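Local coordinates for restriction endonuclease R.BpuJI (Bacillus pumilus, PDB 2VLA), which recognises its cognate DNA through the domain described here, the recognition part of a longer restriction endonuclease that probably cleaves DNA, at residues E6-C11 with V164-Q169; F113-G118 with I135-Y140; S156-A161 with Y205-I210. One frame throughout, in Å; residues are numbered along the deposited sequence. Where two conformers were deposited one is given.

Contact 1: residues E6-C11 with V164-Q169; sequences EEQFRC and VLNSLQ. With nucleotides of chain B.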
loop_
_atom_site.group_PDB
_atom_site.type_symbol
_atom_site.label_atom_id
_atom_site.label_comp_id
_atom_site.label_asym_id
_atom_site.label_seq_id
_atom_site.Cartn_x
_atom_site.Cartn_y
_atom_site.Cartn_z
ATOM N N GLU A 6 9.065 19.777 7.045
ATOM C CA GLU A 6 10.090 20.145 6.081
ATOM C C GLU A 6 11.022 18.971 5.785
ATOM O O GLU A 6 11.584 18.896 4.724
ATOM C CB GLU A 6 10.884 21.380 6.550
ATOM C CG GLU A 6 10.222 22.699 6.142
ATOM C CD GLU A 6 11.031 23.945 6.523
ATOM O OE1 GLU A 6 12.252 23.829 6.782
ATOM O OE2 GLU A 6 10.438 25.046 6.535
ATOM N N GLU A 7 11.192 18.061 6.745
ATOM C CA GLU A 7 11.930 16.811 6.500
ATOM C C GLU A 7 11.081 15.865 5.642
ATOM O O GLU A 7 10.086 15.329 6.088
ATOM C CB GLU A 7 12.306 16.138 7.817
ATOM C CG GLU A 7 13.265 16.939 8.667
ATOM C CD GLU A 7 13.569 16.277 10.022
ATOM O OE1 GLU A 7 13.092 15.148 10.277
ATOM O OE2 GLU A 7 14.305 16.891 10.831
ATOM N N GLN A 8 11.468 15.716 4.399
ATOM C CA GLN A 8 10.672 14.972 3.447
ATOM C C GLN A 8 11.384 13.695 3.046
ATOM O O GLN A 8 12.607 13.633 3.047
ATOM C CB GLN A 8 10.408 15.842 2.194
ATOM C CG GLN A 8 9.467 17.018 2.429
ATOM C CD GLN A 8 7.992 16.600 2.414
ATOM O OE1 GLN A 8 7.475 16.176 1.391
ATOM N NE2 GLN A 8 7.318 16.722 3.567
ATOM N N PHE A 9 10.610 12.670 2.683
ATOM C CA PHE A 9 11.180 11.368 2.367
ATOM C C PHE A 9 10.272 10.610 1.433
ATOM O O PHE A 9 9.142 10.304 1.782
ATOM C CB PHE A 9 11.408 10.562 3.670
ATOM C CG PHE A 9 12.056 9.200 3.452
ATOM C CD1 PHE A 9 11.286 8.098 3.148
ATOM C CD2 PHE A 9 13.422 9.044 3.557
ATOM C CE1 PHE A 9 11.869 6.861 2.940
ATOM C CE2 PHE A 9 14.010 7.814 3.361
ATOM C CZ PHE A 9 13.231 6.722 3.042
ATOM N N ARG A 10 10.758 10.350 0.219
ATOM C CA ARG A 10 9.989 9.605 -0.767
ATOM C C ARG A 10 9.936 8.141 -0.379
ATOM O O ARG A 10 10.976 7.483 -0.238
ATOM C CB ARG A 10 10.609 9.786 -2.157
ATOM C CG ARG A 10 9.842 9.078 -3.269
ATOM C CD ARG A 10 10.370 9.419 -4.631
ATOM N NE ARG A 10 9.539 8.853 -5.681
ATOM C CZ ARG A 10 9.760 7.699 -6.309
ATOM N NH1 ARG A 10 10.786 6.944 -6.003
ATOM N NH2 ARG A 10 8.944 7.307 -7.289
ATOM N N CYS A 11 8.724 7.639 -0.197
ATOM C CA CYS A 11 8.503 6.314 0.322
ATOM C C CYS A 11 7.439 5.616 -0.534
ATOM O O CYS A 11 6.251 5.814 -0.347
ATOM C CB CYS A 11 8.078 6.383 1.826
ATOM S SG CYS A 11 7.978 4.840 2.663
ATOM N N VAL A 164 1.819 14.080 5.431
ATOM C CA VAL A 164 1.691 12.704 5.928
ATOM C C VAL A 164 2.552 11.714 5.143
ATOM O O VAL A 164 3.585 11.263 5.646
ATOM C CB VAL A 164 0.223 12.250 5.944
ATOM C CG1 VAL A 164 0.088 10.801 6.416
ATOM C CG2 VAL A 164 -0.614 13.199 6.776
ATOM N N LEU A 165 2.223 11.465 3.854
ATOM C CA LEU A 165 2.809 10.310 3.178
ATOM C C LEU A 165 4.220 10.543 2.629
ATOM O O LEU A 165 4.903 9.584 2.261
ATOM C CB LEU A 165 1.894 9.776 2.091
ATOM C CG LEU A 165 0.705 8.961 2.603
ATOM C CD1 LEU A 165 -0.205 8.615 1.432
ATOM C CD2 LEU A 165 1.141 7.669 3.333
ATOM N N ASN A 166 4.665 11.807 2.610
ATOM C CA ASN A 166 6.039 12.143 2.264
ATOM C C ASN A 166 6.791 12.834 3.414
ATOM O O ASN A 166 7.867 13.341 3.215
ATOM C CB ASN A 166 6.067 13.075 1.053
ATOM C CG ASN A 166 7.268 12.811 0.111
ATOM O OD1 ASN A 166 7.347 11.764 -0.529
ATOM N ND2 ASN A 166 8.187 13.776 0.029
ATOM N N SER A 167 6.190 12.865 4.605
ATOM C CA SER A 167 6.828 13.468 5.783
ATOM C C SER A 167 7.678 12.428 6.516
ATOM O O SER A 167 7.158 11.430 6.999
ATOM C CB SER A 167 5.773 14.031 6.744
ATOM O OG SER A 167 6.313 14.230 8.085
ATOM N N LEU A 168 8.982 12.657 6.569
ATOM C CA LEU A 168 9.869 11.733 7.249
ATOM C C LEU A 168 9.425 11.479 8.691
ATOM O O LEU A 168 9.383 10.330 9.142
ATOM C CB LEU A 168 11.300 12.247 7.217
ATOM C CG LEU A 168 12.306 11.384 7.976
ATOM C CD1 LEU A 168 12.457 9.998 7.324
ATOM C CD2 LEU A 168 13.682 12.105 8.096
ATOM N N GLN A 169 9.104 12.541 9.421
ATOM C CA GLN A 169 8.801 12.382 10.844
ATOM C C GLN A 169 7.528 11.600 11.066
ATOM O O GLN A 169 7.446 10.767 11.977
ATOM C CB GLN A 169 8.734 13.731 11.560
ATOM C CG GLN A 169 10.090 14.394 11.715
ATOM C CD GLN A 169 10.017 15.737 12.414
ATOM O OE1 GLN A 169 8.956 16.183 12.798
ATOM N NE2 GLN A 169 11.174 16.378 12.594
ATOM P P DC B 7 12.623 4.285 -8.239
ATOM O OP1 DC B 7 13.888 4.968 -7.919
ATOM O OP2 DC B 7 11.492 4.424 -7.304
ATOM O "O5'" DC B 7 12.079 4.708 -9.685
ATOM C "C5'" DC B 7 12.965 4.735 -10.798
ATOM C "C4'" DC B 7 12.203 5.035 -12.082
ATOM O "O4'" DC B 7 11.343 3.906 -12.423
ATOM C "C3'" DC B 7 11.252 6.236 -12.016
ATOM O "O3'" DC B 7 11.356 6.964 -13.222
ATOM C "C2'" DC B 7 9.872 5.605 -11.959
ATOM C "C1'" DC B 7 10.089 4.419 -12.848
ATOM N N1 DC B 7 9.123 3.307 -12.782
ATOM C C2 DC B 7 8.843 2.607 -13.950
ATOM O O2 DC B 7 9.351 2.997 -15.009
ATOM N N3 DC B 7 7.996 1.559 -13.908
ATOM C C4 DC B 7 7.511 1.160 -12.726
ATOM N N4 DC B 7 6.693 0.117 -12.693
ATOM C C5 DC B 7 7.797 1.859 -11.525
ATOM C C6 DC B 7 8.593 2.916 -11.595
HETATM O O HOH W 1 8.779 15.422 8.506
HETATM O O HOH W 2 6.384 9.336 -0.456
HETATM O O HOH W 3 4.206 7.158 0.874
#

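Contact 2: residues F113-G118 with I135-Y140; sequences FQFPNG and IRQFPY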
loop_
_atom_site.group_PDB
_atom_site.type_symbol
_atom_site.label_atom_id
_atom_site.label_comp_id
_atom_site.label_asym_id
_atom_site.label_seq_id
_atom_site.Cartn_x
_atom_site.Cartn_y
_atom_site.Cartn_z
ATOM N N PHE A 113 -1.017 -3.195 5.330
ATOM C CA PHE A 113 0.077 -2.448 4.742
ATOM C C PHE A 113 0.885 -1.772 5.850
ATOM O O PHE A 113 0.319 -1.323 6.858
ATOM C CB PHE A 113 -0.447 -1.385 3.737
ATOM C CG PHE A 113 0.246 -1.412 2.369
ATOM C CD1 PHE A 113 1.561 -1.055 2.221
ATOM C CD2 PHE A 113 -0.453 -1.757 1.253
ATOM C CE1 PHE A 113 2.160 -1.045 0.967
ATOM C CE2 PHE A 113 0.139 -1.720 0.009
ATOM C CZ PHE A 113 1.425 -1.370 -0.122
ATOM N N GLN A 114 2.173 -1.610 5.613
ATOM C CA GLN A 114 3.026 -0.876 6.493
ATOM C C GLN A 114 4.281 -0.497 5.770
ATOM O O GLN A 114 4.575 -1.047 4.678
ATOM C CB GLN A 114 3.383 -1.748 7.708
ATOM C CG GLN A 114 3.951 -3.081 7.304
ATOM C CD GLN A 114 4.563 -3.830 8.486
ATOM O OE1 GLN A 114 3.844 -4.393 9.311
ATOM N NE2 GLN A 114 5.889 -3.845 8.558
ATOM N N PHE A 115 5.048 0.421 6.366
ATOM C CA PHE A 115 6.438 0.640 5.985
ATOM C C PHE A 115 7.286 0.405 7.252
ATOM O O PHE A 115 6.877 0.807 8.344
ATOM C CB PHE A 115 6.681 2.065 5.526
ATOM C CG PHE A 115 5.852 2.497 4.317
ATOM C CD1 PHE A 115 5.974 1.860 3.070
ATOM C CD2 PHE A 115 4.983 3.550 4.427
ATOM C CE1 PHE A 115 5.243 2.334 1.921
ATOM C CE2 PHE A 115 4.254 4.020 3.275
ATOM C CZ PHE A 115 4.393 3.376 2.051
ATOM N N PRO A 116 8.445 -0.257 7.115
ATOM C CA PRO A 116 8.942 -0.893 5.903
ATOM C C PRO A 116 8.177 -2.152 5.595
ATOM O O PRO A 116 7.357 -2.603 6.400
ATOM C CB PRO A 116 10.428 -1.244 6.263
ATOM C CG PRO A 116 10.694 -0.557 7.578
ATOM C CD PRO A 116 9.369 -0.453 8.250
ATOM N N ASN A 117 8.441 -2.731 4.431
ATOM C CA ASN A 117 7.812 -3.953 4.050
ATOM C C ASN A 117 8.672 -4.772 3.086
ATOM O O ASN A 117 9.740 -4.316 2.629
ATOM C CB ASN A 117 6.430 -3.656 3.442
ATOM C CG ASN A 117 6.522 -2.834 2.159
ATOM O OD1 ASN A 117 7.190 -3.248 1.207
ATOM N ND2 ASN A 117 5.909 -1.630 2.159
ATOM N N GLY A 118 8.208 -5.964 2.759
ATOM C CA GLY A 118 8.932 -6.846 1.856
ATOM C C GLY A 118 8.435 -6.822 0.436
ATOM O O GLY A 118 8.753 -7.712 -0.347
ATOM N N ILE A 135 5.521 2.613 10.345
ATOM C CA ILE A 135 4.188 3.150 10.361
ATOM C C ILE A 135 3.194 2.207 9.691
ATOM O O ILE A 135 3.525 1.519 8.720
ATOM C CB ILE A 135 4.149 4.532 9.649
ATOM C CG1 ILE A 135 2.872 5.294 10.015
ATOM C CG2 ILE A 135 4.296 4.364 8.120
ATOM C CD1 ILE A 135 2.875 5.852 11.435
ATOM N N ARG A 136 1.978 2.183 10.221
ATOM C CA ARG A 136 0.836 1.607 9.527
ATOM C C ARG A 136 0.089 2.758 8.891
ATOM O O ARG A 136 -0.679 3.454 9.537
ATOM C CB ARG A 136 -0.096 0.898 10.531
ATOM C CG ARG A 136 0.584 -0.158 11.408
ATOM C CD ARG A 136 -0.445 -0.879 12.227
ATOM N NE ARG A 136 0.165 -1.758 13.204
ATOM C CZ ARG A 136 -0.400 -2.860 13.658
ATOM N NH1 ARG A 136 -1.588 -3.239 13.200
ATOM N NH2 ARG A 136 0.211 -3.571 14.589
ATOM N N GLN A 137 0.337 2.996 7.592
ATOM C CA GLN A 137 -0.033 4.286 7.027
ATOM C C GLN A 137 -1.536 4.452 6.822
ATOM O O GLN A 137 -2.044 5.560 6.922
ATOM C CB GLN A 137 0.722 4.568 5.706
ATOM C CG GLN A 137 0.278 3.773 4.469
ATOM C CD GLN A 137 1.032 2.472 4.277
ATOM O OE1 GLN A 137 1.368 1.768 5.242
ATOM N NE2 GLN A 137 1.262 2.110 3.019
ATOM N N PHE A 138 -2.262 3.365 6.640
ATOM C CA PHE A 138 -3.703 3.511 6.399
ATOM C C PHE A 138 -4.512 3.803 7.678
ATOM O O PHE A 138 -5.286 4.746 7.720
ATOM C CB PHE A 138 -4.248 2.336 5.588
ATOM C CG PHE A 138 -3.766 2.341 4.165
ATOM C CD1 PHE A 138 -4.163 3.345 3.322
ATOM C CD2 PHE A 138 -2.860 1.444 3.723
ATOM C CE1 PHE A 138 -3.704 3.393 1.954
ATOM C CE2 PHE A 138 -2.378 1.476 2.396
ATOM C CZ PHE A 138 -2.825 2.475 1.517
ATOM N N PRO A 139 -4.244 3.062 8.780
ATOM C CA PRO A 139 -4.772 3.545 10.036
ATOM C C PRO A 139 -4.430 5.025 10.299
ATOM O O PRO A 139 -5.281 5.793 10.735
ATOM C CB PRO A 139 -4.115 2.610 11.059
ATOM C CG PRO A 139 -3.973 1.327 10.310
ATOM C CD PRO A 139 -3.586 1.754 8.917
ATOM N N TYR A 140 -3.196 5.408 10.026
ATOM C CA TYR A 140 -2.768 6.741 10.304
ATOM C C TYR A 140 -3.546 7.786 9.464
ATOM O O TYR A 140 -4.023 8.791 9.967
ATOM C CB TYR A 140 -1.254 6.888 10.101
ATOM C CG TYR A 140 -0.696 8.140 10.722
ATOM C CD1 TYR A 140 -0.703 9.323 10.030
ATOM C CD2 TYR A 140 -0.209 8.153 12.050
ATOM C CE1 TYR A 140 -0.245 10.457 10.572
ATOM C CE2 TYR A 140 0.255 9.301 12.595
ATOM C CZ TYR A 140 0.237 10.459 11.867
ATOM O OH TYR A 140 0.686 11.658 12.359
HETATM O O HOH W 4 -1.722 0.458 6.775
#

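Contact 3: residues S156-A161 with Y205-I210; sequences SKDDIA and YSMQHI. With nucleotides of chain C; nucleotides of chain B.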
loop_
_atom_site.group_PDB
_atom_site.type_symbol
_atom_site.label_atom_id
_atom_site.label_comp_id
_atom_site.label_asym_id
_atom_site.label_seq_id
_atom_site.Cartn_x
_atom_site.Cartn_y
_atom_site.Cartn_z
ATOM N N SER A 156 -6.820 18.182 1.282
ATOM C CA SER A 156 -6.610 17.838 -0.111
ATOM C C SER A 156 -5.634 16.684 -0.220
ATOM O O SER A 156 -4.942 16.329 0.750
ATOM C CB SER A 156 -6.046 19.034 -0.865
ATOM O OG SER A 156 -4.701 19.271 -0.456
ATOM N N LYS A 157 -5.534 16.119 -1.408
ATOM C CA LYS A 157 -4.550 15.093 -1.681
ATOM C C LYS A 157 -3.137 15.623 -1.472
ATOM O O LYS A 157 -2.253 14.886 -1.041
ATOM C CB LYS A 157 -4.715 14.579 -3.117
ATOM C CG LYS A 157 -3.655 13.591 -3.547
ATOM C CD LYS A 157 -4.020 12.946 -4.878
ATOM C CE LYS A 157 -4.539 13.977 -5.866
ATOM N NZ LYS A 157 -3.486 14.419 -6.822
ATOM N N ASP A 158 -2.909 16.887 -1.820
ATOM C CA ASP A 158 -1.595 17.502 -1.629
ATOM C C ASP A 158 -1.252 17.644 -0.139
ATOM O O ASP A 158 -0.092 17.491 0.241
ATOM C CB ASP A 158 -1.527 18.890 -2.349
ATOM C CG ASP A 158 -1.488 18.774 -3.887
ATOM O OD1 ASP A 158 -0.858 17.820 -4.402
ATOM O OD2 ASP A 158 -2.058 19.672 -4.570
ATOM N N ASP A 159 -2.245 17.950 0.673
ATOM C CA ASP A 159 -2.045 18.010 2.133
ATOM C C ASP A 159 -1.599 16.647 2.648
ATOM O O ASP A 159 -0.626 16.548 3.398
ATOM C CB ASP A 159 -3.336 18.387 2.837
ATOM C CG ASP A 159 -3.744 19.830 2.612
ATOM O OD1 ASP A 159 -2.853 20.696 2.429
ATOM O OD2 ASP A 159 -4.978 20.113 2.713
ATOM N N ILE A 160 -2.292 15.599 2.230
ATOM C CA ILE A 160 -1.956 14.261 2.688
ATOM C C ILE A 160 -0.582 13.827 2.152
ATOM O O ILE A 160 0.176 13.131 2.836
ATOM C CB ILE A 160 -3.035 13.250 2.294
ATOM C CG1 ILE A 160 -4.376 13.628 2.938
ATOM C CG2 ILE A 160 -2.634 11.848 2.707
ATOM C CD1 ILE A 160 -5.567 12.834 2.381
ATOM N N ALA A 161 -0.235 14.286 0.955
ATOM C CA ALA A 161 1.062 14.004 0.389
ATOM C C ALA A 161 2.186 14.633 1.202
ATOM O O ALA A 161 3.126 13.954 1.578
ATOM C CB ALA A 161 1.126 14.494 -1.089
ATOM N N TYR A 205 6.599 10.700 -10.575
ATOM C CA TYR A 205 7.663 10.317 -9.654
ATOM C C TYR A 205 7.293 10.748 -8.261
ATOM O O TYR A 205 7.435 9.971 -7.307
ATOM C CB TYR A 205 8.964 10.972 -10.082
ATOM C CG TYR A 205 10.138 10.581 -9.230
ATOM C CD1 TYR A 205 10.781 9.367 -9.421
ATOM C CD2 TYR A 205 10.600 11.415 -8.224
ATOM C CE1 TYR A 205 11.853 8.994 -8.648
ATOM C CE2 TYR A 205 11.683 11.036 -7.414
ATOM C CZ TYR A 205 12.301 9.814 -7.645
ATOM O OH TYR A 205 13.365 9.400 -6.873
ATOM N N SER A 206 6.774 11.952 -8.139
ATOM C CA SER A 206 6.487 12.546 -6.867
ATOM C C SER A 206 5.199 12.052 -6.231
ATOM O O SER A 206 5.107 11.959 -4.988
ATOM C CB SER A 206 6.396 14.060 -7.017
ATOM O OG SER A 206 7.575 14.587 -7.549
ATOM N N MET A 207 4.196 11.757 -7.054
ATOM C CA MET A 207 2.839 11.627 -6.563
ATOM C C MET A 207 2.122 10.310 -6.891
ATOM O O MET A 207 1.148 9.975 -6.220
ATOM C CB MET A 207 1.986 12.799 -7.039
ATOM C CG MET A 207 2.202 14.084 -6.247
ATOM S SD MET A 207 1.666 13.959 -4.546
ATOM C CE MET A 207 -0.111 13.799 -4.784
ATOM N N GLN A 208 2.611 9.521 -7.832
ATOM C CA GLN A 208 1.780 8.423 -8.275
ATOM C C GLN A 208 1.563 7.424 -7.122
ATOM O O GLN A 208 0.483 6.905 -6.942
ATOM C CB GLN A 208 2.346 7.715 -9.508
ATOM C CG GLN A 208 1.422 6.595 -9.979
ATOM C CD GLN A 208 1.734 6.064 -11.344
ATOM O OE1 GLN A 208 2.601 6.591 -12.045
ATOM N NE2 GLN A 208 1.022 5.015 -11.739
ATOM N N HIS A 209 2.611 7.172 -6.343
ATOM C CA HIS A 209 2.506 6.209 -5.229
ATOM C C HIS A 209 1.657 6.755 -4.063
ATOM O O HIS A 209 1.103 5.983 -3.285
ATOM C CB HIS A 209 3.900 5.796 -4.698
ATOM C CG HIS A 209 4.740 6.945 -4.281
ATOM N ND1 HIS A 209 5.353 7.775 -5.189
ATOM C CD2 HIS A 209 5.060 7.422 -3.049
ATOM C CE1 HIS A 209 5.982 8.732 -4.542
ATOM N NE2 HIS A 209 5.850 8.514 -3.237
ATOM N N ILE A 210 1.555 8.064 -3.971
ATOM C CA ILE A 210 0.731 8.695 -2.996
ATOM C C ILE A 210 -0.728 8.639 -3.396
ATOM O O ILE A 210 -1.582 8.210 -2.629
ATOM C CB ILE A 210 1.218 10.125 -2.708
ATOM C CG1 ILE A 210 2.630 10.063 -2.117
ATOM C CG2 ILE A 210 0.253 10.858 -1.834
ATOM C CD1 ILE A 210 3.302 11.402 -1.857
ATOM P P DC C 3 -5.893 6.562 -11.598
ATOM O OP1 DC C 3 -7.215 5.895 -11.564
ATOM O OP2 DC C 3 -5.174 6.894 -10.369
ATOM O "O5'" DC C 3 -4.889 5.675 -12.468
ATOM C "C5'" DC C 3 -5.305 5.150 -13.721
ATOM C "C4'" DC C 3 -4.130 4.587 -14.475
ATOM O "O4'" DC C 3 -3.274 5.654 -14.923
ATOM C "C3'" DC C 3 -3.229 3.696 -13.627
ATOM O "O3'" DC C 3 -2.817 2.529 -14.311
ATOM C "C2'" DC C 3 -2.021 4.589 -13.353
ATOM C "C1'" DC C 3 -1.943 5.252 -14.703
ATOM N N1 DC C 3 -1.068 6.396 -14.793
ATOM C C2 DC C 3 -0.379 6.661 -15.994
ATOM O O2 DC C 3 -0.579 5.946 -17.017
ATOM N N3 DC C 3 0.450 7.722 -16.023
ATOM C C4 DC C 3 0.623 8.482 -14.947
ATOM N N4 DC C 3 1.442 9.518 -15.037
ATOM C C5 DC C 3 -0.047 8.202 -13.732
ATOM C C6 DC C 3 -0.840 7.146 -13.687
ATOM P P DA C 4 -3.535 1.106 -14.160
ATOM O OP1 DA C 4 -4.861 1.223 -14.651
ATOM O OP2 DA C 4 -3.251 0.639 -12.779
ATOM O "O5'" DA C 4 -2.622 0.364 -15.168
ATOM C "C5'" DA C 4 -2.916 0.499 -16.584
ATOM C "C4'" DA C 4 -1.634 0.408 -17.372
ATOM O "O4'" DA C 4 -0.845 1.613 -17.222
ATOM C "C3'" DA C 4 -0.702 -0.745 -16.961
ATOM O "O3'" DA C 4 -0.089 -1.256 -18.132
ATOM C "C2'" DA C 4 0.318 -0.034 -16.093
ATOM C "C1'" DA C 4 0.488 1.270 -16.845
ATOM N N9 DA C 4 1.054 2.357 -16.090
ATOM C C8 DA C 4 0.897 2.625 -14.744
ATOM N N7 DA C 4 1.505 3.713 -14.356
ATOM C C5 DA C 4 2.111 4.217 -15.498
ATOM C C6 DA C 4 2.905 5.330 -15.740
ATOM N N6 DA C 4 3.264 6.253 -14.852
ATOM N N1 DA C 4 3.318 5.523 -17.033
ATOM C C2 DA C 4 2.974 4.608 -17.976
ATOM N N3 DA C 4 2.226 3.542 -17.871
ATOM C C4 DA C 4 1.828 3.380 -16.568
ATOM P P DG B 8 11.612 8.540 -13.289
ATOM O OP1 DG B 8 12.822 8.850 -12.528
ATOM O OP2 DG B 8 10.382 9.267 -12.948
ATOM O "O5'" DG B 8 11.831 8.736 -14.852
ATOM C "C5'" DG B 8 12.917 8.057 -15.486
ATOM C "C4'" DG B 8 12.618 7.804 -16.944
ATOM O "O4'" DG B 8 11.560 6.818 -17.065
ATOM C "C3'" DG B 8 12.130 9.005 -17.730
ATOM O "O3'" DG B 8 12.647 8.940 -19.087
ATOM C "C2'" DG B 8 10.590 8.891 -17.652
ATOM C "C1'" DG B 8 10.381 7.388 -17.665
ATOM N N9 DG B 8 9.270 6.846 -16.891
ATOM C C8 DG B 8 8.942 7.134 -15.581
ATOM N N7 DG B 8 7.951 6.424 -15.132
ATOM C C5 DG B 8 7.631 5.583 -16.202
ATOM C C6 DG B 8 6.691 4.548 -16.287
ATOM O O6 DG B 8 5.889 4.153 -15.454
ATOM N N1 DG B 8 6.687 3.934 -17.566
ATOM C C2 DG B 8 7.545 4.246 -18.594
ATOM N N2 DG B 8 7.389 3.532 -19.756
ATOM N N3 DG B 8 8.458 5.206 -18.510
ATOM C C4 DG B 8 8.451 5.814 -17.288
#

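Contact 1: residues E6-C11 with V164-Q169
Gln8 and Asn166 meet amide to amide, their side chains crossing at about a right angle with the amide planes 44° apart. Asn166 ND2 donates to Gln8 OE1 at 2.8 Å; the acceptor lies in the amide plane of Asn166, whereas the donor stands above the carbonyl plane of Gln8. A bend at chi2 (-80°) turns CD of Gln8 back, so that it sits 3.4 Å from the backbone O of Asn166. Glutamine suits this place because its NE2 also serves Pro5 O and Tyr162 O. Beside the amides the backbones are bridged once, Phe9 N donating to Asn166 O at 2.9 Å and Leu168 N to Glu7 O. A water that accepts from Cys11 N lies 2.6 Å from Asn166 OD1 and also reaches Leu165 O, linking the two segments.

On the other side Leu168 approaches Phe9 obliquely, its CD1 3.8 Å from Phe9 CB, an apolar touch beside the polar pairs. Glu7 and Gln169 have their carboxylate and amide planes 87° apart, and the bond from Gln169 NE2 to Glu7 OE1 (3.2 Å) is weak; Gln169 OE1 finds its main partner in Asn4 N.

Arg10 stretches away to the DNA, where NH1 meets OP2 of DC7 of chain B at 2.9 Å, the oxygen lying in the guanidinium plane; its NE is held by Tyr205 O. The N-terminal arm is thus tied by a single beta bridge to the junction of helices 157-165 and 168-171, where Ser167 is the N-cap, and presents Arg10 to a backbone phosphate, an arginine-phosphate hydrogen bond of the kind common in DNA-binding domains.

Contact 2: residues F113-G118 with I135-Y140
With CG of Gln137 between the backbone N and the carbonyl carbon (chi1 73°) and the chain bent at chi2, CD swings toward Phe115, and the amide comes to lie almost flat against that ring, the two planes 19° apart. Gln137 OE1 sits over one face of the Phe115 ring, while NE2 is 3.5 Å from Phe115 CZ. The same NE2 comes within 3.3 Å of Phe113 CD1, approaching that ring obliquely, and donates a hydrogen bond to Gln213 OE1. A glutamine suits this place: its flat amide can stack on one aromatic ring, touch a second with NE2, and still meet a buried polar partner.

Next to it, Phe138 turns its edge toward the face of Phe113 in an offset edge-to-face pair, centroids 5.9 Å apart and planes at 71°. Phe138 CE2 also touches Phe113 CB, at 3.7 Å.

The backbones are joined by an antiparallel hydrogen-bonded pair, Phe115 N to Ile135 O and Ile135 N to Phe115 O, both 3.0 Å. A water extends the link, giving a hydrogen to Phe113 O and accepting one from Phe138 N in the first turn of helix 137-150. Around the cis peptide before Pro116, Asn117 ND2 donates to Gln114 O and Gln114 NE2 to Pro116 O.

The contact therefore stitches the loop after helix 102-112 to the start of helix 137-150, with helix 203-219 packing on Phe115 and Phe138 and helix 263-278 touching Gln114 and Asn117.

Contact 3: residues S156-A161 with Y205-I210
Lys157, Asp158 and Ala161 meet Met207 and Ile210 where two helices cross at 96°, and the first of these helices starts at Ser156. That residue is the N-cap: its OG accepts from Asp159 N at 3.0 Å, and Asp159 OD2 accepts in return from Ser156 N, a capping box. Lys157 follows, and its aliphatic part does the touching, CG lying 3.8 Å from Met207 CE. A long chain suits this edge, since the methylenes pack on the methionine while the residue also lies by a DNA phosphate. Asp158 adds a looser touch, OD1 to Met207 CE at 4.1 Å. The side chain of Asp159 forms a salt bridge with Arg188.

At Ala161 the helices come nearest, and the small CB admits both Met207 SD, at 3.5 Å, and Ile210 CG2. Met207, bent at chi2 (-66°) and again at chi3, lets its flexible thioether follow the surface of the first helix across a wide crossing.

On the second helix Gln208 serves the DNA instead: its NE2 donates to N7 of DA4 of chain C at 3.0 Å, nearly straight, and its OE1 accepts from N6 of that adenine at 2.9 Å. An alanine in place of Gln208 would probably leave N7 and N6 of the adenine without these partners, and Glu212 OE2 without the donor NE2. This is the classic bidentate glutamine-adenine pair at the major-groove edge, consistent with helix 203-219 acting as the recognition helix of a helix-turn-helix.

How the contacts relate
Contacts 1 and 3 lie close, their centres about 11 Å apart, and both use helix 157-165: contact 3 takes its start, contact 1 its end and the turn beyond. Contact 2 sits nearer the centre of the chain, on helix 137-150, its centre about 14 Å from that of contact 1 and about 16 Å from that of contact 3. Along the sequence contact 2 is nested inside the loop closed by contact 1, whereas contacts 1 and 3 interleave. Contact 1 touches both others, through Cys11 on Phe115 and through Cys11 with His209. The N-terminal arm is thereby linked both to helix 203-219 at the DNA and to the buried interior of the recognition domain.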